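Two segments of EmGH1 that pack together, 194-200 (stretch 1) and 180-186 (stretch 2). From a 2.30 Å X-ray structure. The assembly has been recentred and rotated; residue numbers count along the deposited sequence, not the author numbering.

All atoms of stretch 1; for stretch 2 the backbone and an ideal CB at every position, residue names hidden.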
# COMPACT_ATOMS: atom_id res chain seq x y z
N GLU A 194 -13.13 -10.71 6.77
CA GLU A 194 -14.19 -11.07 7.71
C GLU A 194 -13.69 -11.93 8.87
O GLU A 194 -14.34 -11.96 9.93
CB GLU A 194 -15.29 -11.81 6.97
CG GLU A 194 -14.81 -13.17 6.46
CD GLU A 194 -15.82 -13.83 5.55
OE1 GLU A 194 -16.58 -14.70 6.01
OE2 GLU A 194 -15.85 -13.47 4.36
N GLU A 195 -12.56 -12.62 8.71
CA GLU A 195 -12.03 -13.46 9.78
C GLU A 195 -11.39 -12.66 10.90
O GLU A 195 -11.10 -13.24 11.95
CB GLU A 195 -10.98 -14.42 9.24
CG GLU A 195 -11.40 -15.21 8.05
CD GLU A 195 -10.32 -16.19 7.66
OE1 GLU A 195 -10.35 -16.67 6.50
OE2 GLU A 195 -9.43 -16.45 8.52
N THR A 196 -11.16 -11.35 10.70
CA THR A 196 -10.45 -10.53 11.66
C THR A 196 -11.44 -9.74 12.51
O THR A 196 -12.63 -9.67 12.22
CB THR A 196 -9.51 -9.54 10.96
OG1 THR A 196 -10.28 -8.48 10.36
CG2 THR A 196 -8.68 -10.25 9.94
N TRP A 197 -10.90 -9.10 13.54
CA TRP A 197 -11.67 -8.24 14.42
C TRP A 197 -11.47 -6.76 14.10
O TRP A 197 -11.70 -5.90 14.95
CB TRP A 197 -11.33 -8.57 15.88
CG TRP A 197 -11.80 -9.98 16.19
CD1 TRP A 197 -11.23 -11.14 15.75
CD2 TRP A 197 -12.98 -10.37 16.91
NE1 TRP A 197 -11.96 -12.22 16.17
CE2 TRP A 197 -13.04 -11.78 16.89
CE3 TRP A 197 -13.99 -9.66 17.59
CZ2 TRP A 197 -14.06 -12.50 17.53
CZ3 TRP A 197 -14.99 -10.37 18.23
CH2 TRP A 197 -15.02 -11.78 18.19
N GLY A 198 -11.08 -6.45 12.88
CA GLY A 198 -11.08 -5.07 12.44
C GLY A 198 -9.68 -4.51 12.27
O GLY A 198 -8.69 -5.24 12.18
N GLU A 199 -9.62 -3.18 12.24
CA GLU A 199 -8.38 -2.46 12.01
C GLU A 199 -7.70 -1.99 13.29
O GLU A 199 -6.54 -1.58 13.24
CB GLU A 199 -8.65 -1.25 11.09
CG GLU A 199 -9.39 -0.07 11.78
CD GLU A 199 -9.82 1.03 10.79
OE1 GLU A 199 -10.14 0.70 9.62
OE2 GLU A 199 -9.86 2.22 11.19
N ASP A 200 -8.38 -2.00 14.40
CA ASP A 200 -7.80 -1.30 15.55
C ASP A 200 -6.99 -2.26 16.43
O ASP A 200 -7.51 -3.31 16.82
CB ASP A 200 -8.88 -0.66 16.40
CG ASP A 200 -8.31 0.02 17.61
OD1 ASP A 200 -7.46 0.92 17.43
OD2 ASP A 200 -8.69 -0.33 18.74
N UNK A 180 -7.76 -18.08 17.46
CA UNK A 180 -8.39 -17.08 16.59
C UNK A 180 -7.44 -16.48 15.55
O UNK A 180 -6.22 -16.52 15.67
CB UNK A 180 -8.97 -15.95 17.45
N UNK A 181 -8.04 -15.92 14.50
CA UNK A 181 -7.33 -15.07 13.56
C UNK A 181 -7.24 -13.69 14.20
O UNK A 181 -8.25 -13.03 14.43
CB UNK A 181 -8.03 -15.02 12.20
N UNK A 182 -6.02 -13.25 14.52
CA UNK A 182 -5.88 -11.95 15.14
C UNK A 182 -5.02 -11.05 14.27
O UNK A 182 -4.26 -10.21 14.77
CB UNK A 182 -5.28 -12.08 16.54
N UNK A 183 -5.14 -11.22 12.95
CA UNK A 183 -4.57 -10.28 12.00
C UNK A 183 -5.30 -8.95 12.07
O UNK A 183 -6.40 -8.84 12.62
CB UNK A 183 -4.63 -10.85 10.58
N UNK A 184 -4.67 -7.92 11.52
CA UNK A 184 -5.21 -6.56 11.50
C UNK A 184 -5.74 -6.30 10.10
O UNK A 184 -5.01 -6.48 9.11
CB UNK A 184 -4.16 -5.52 11.90
N UNK A 185 -7.00 -5.89 10.00
CA UNK A 185 -7.62 -5.61 8.70
C UNK A 185 -7.34 -4.16 8.34
O UNK A 185 -8.10 -3.27 8.69
CB UNK A 185 -9.12 -5.89 8.73
N UNK A 186 -6.23 -3.92 7.64
CA UNK A 186 -5.93 -2.59 7.10
C UNK A 186 -6.30 -2.46 5.63
O UNK A 186 -6.23 -1.36 5.08
CB UNK A 186 -4.44 -2.27 7.28

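Position 180 lies at the edge of the contact. Its CA-to-CB bond points sideways, and the ideal CB is 5.0 Å from Trp197 NE1. Phi is -83° and psi 159°, so many residues would fit, proline among them. The deposited residue is Pro180, with a cis peptide bond before it. It makes no contact with stretch 1.

Position 181 faces stretch 1. Its ideal CB is 3.6 Å from Glu195 O, and the carboxylate of Glu195 lies on the same side. That carboxylate offers acceptors, so a side chain with a donor would suit: asparagine, glutamine, serine, or a longer basic residue if there is room. The deposited residue is Asn181, chi1 t. Its ND2 donates to Glu195 OE2 at 3.1 Å. Asn181 OD1 turns back and accepts from the backbone N of position 183 at 3.0 Å, which braces the local backbone. The amide thus uses both ends, one across the contact and one within its own stretch. The backbone takes part as well. Asn181 O lies near the plane of the Trp197 ring, at its edge, 3.8 Å from Trp197 CD1. Two waters donate to this same oxygen, and water 2 also links Glu195 O and Trp197 NE1.

Position 182 points away, with nothing of stretch 1 within 5.5 Å of its ideal CB. Stretch 1 sets no preference. The deposited residue is Ile182.

Position 183 points sideways, its ideal CB 4.1 Å from Thr196 CG2. A methyl group asks for no polar partner, so small or medium side chains of either character would do. The deposited residue is Asp183. Its CB touches that methyl, while its carboxylate is hydrogen-bonded elsewhere in the structure. Water 1 donates to Asp183 O and Asn181 O and accepts from Trp197 N, joining the two backbones.

Position 184 points away, yet its ideal CB is 4.8 Å from Glu199 O. A branched aliphatic residue could still reach back. The deposited residue is Ile184, whose CG2 lies 3.3 Å from Glu199 O.

Position 185 points toward stretch 1 and is tight round CB: the ideal CB is 3.3 Å from Thr196 OG1 and 3.5 Å from Gly198 O. A residue unbranched at CB would suit, alanine, serine and cysteine among others. The deposited residue is Cys185, chi1 t. Its sulfur runs past stretch 1, with SG 4.4 Å from Thr196 OG1; CB makes the close approach. Its backbone makes the shorter and straighter of the two direct hydrogen bonds between the stretches: Cys185 N donates to Gly198 O at 2.8 Å and 168°. Water 3 donates to Cys185 O and, weakly, to Glu199 OE1.

Position 186 points sideways into space that stretch 1 leaves empty, so many residues would fit. The deposited residue is Thr186.

Stretch 2 (180-186) PNIDICT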
# COMPACT_ATOMS: atom_id res chain seq x y z
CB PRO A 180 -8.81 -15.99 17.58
CG PRO A 180 -7.72 -16.03 18.64
CD PRO A 180 -7.34 -17.50 18.75
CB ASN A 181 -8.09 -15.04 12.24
CG ASN A 181 -7.47 -14.10 11.20
OD1 ASN A 181 -7.06 -12.97 11.50
ND2 ASN A 181 -7.43 -14.57 9.95
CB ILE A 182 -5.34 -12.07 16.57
CG1 ILE A 182 -4.01 -12.83 16.60
CG2 ILE A 182 -6.37 -12.77 17.44
CD1 ILE A 182 -3.45 -12.99 18.03
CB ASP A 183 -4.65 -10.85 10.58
CG ASP A 183 -3.91 -12.19 10.43
OD1 ASP A 183 -2.77 -12.29 10.95
OD2 ASP A 183 -4.47 -13.14 9.83
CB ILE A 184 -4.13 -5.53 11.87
CG1 ILE A 184 -3.35 -6.00 13.10
CG2 ILE A 184 -4.74 -4.14 12.07
CD1 ILE A 184 -4.19 -6.07 14.38
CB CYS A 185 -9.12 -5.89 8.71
SG CYS A 185 -9.88 -5.57 7.05
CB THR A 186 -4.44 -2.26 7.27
OG1 THR A 186 -3.66 -3.25 6.57
CG2 THR A 186 -4.04 -2.23 8.74
O HOH W 1 -8.23 -10.22 14.11
O HOH W 2 -10.57 -14.38 14.50
O HOH W 3 -9.72 -1.39 7.07
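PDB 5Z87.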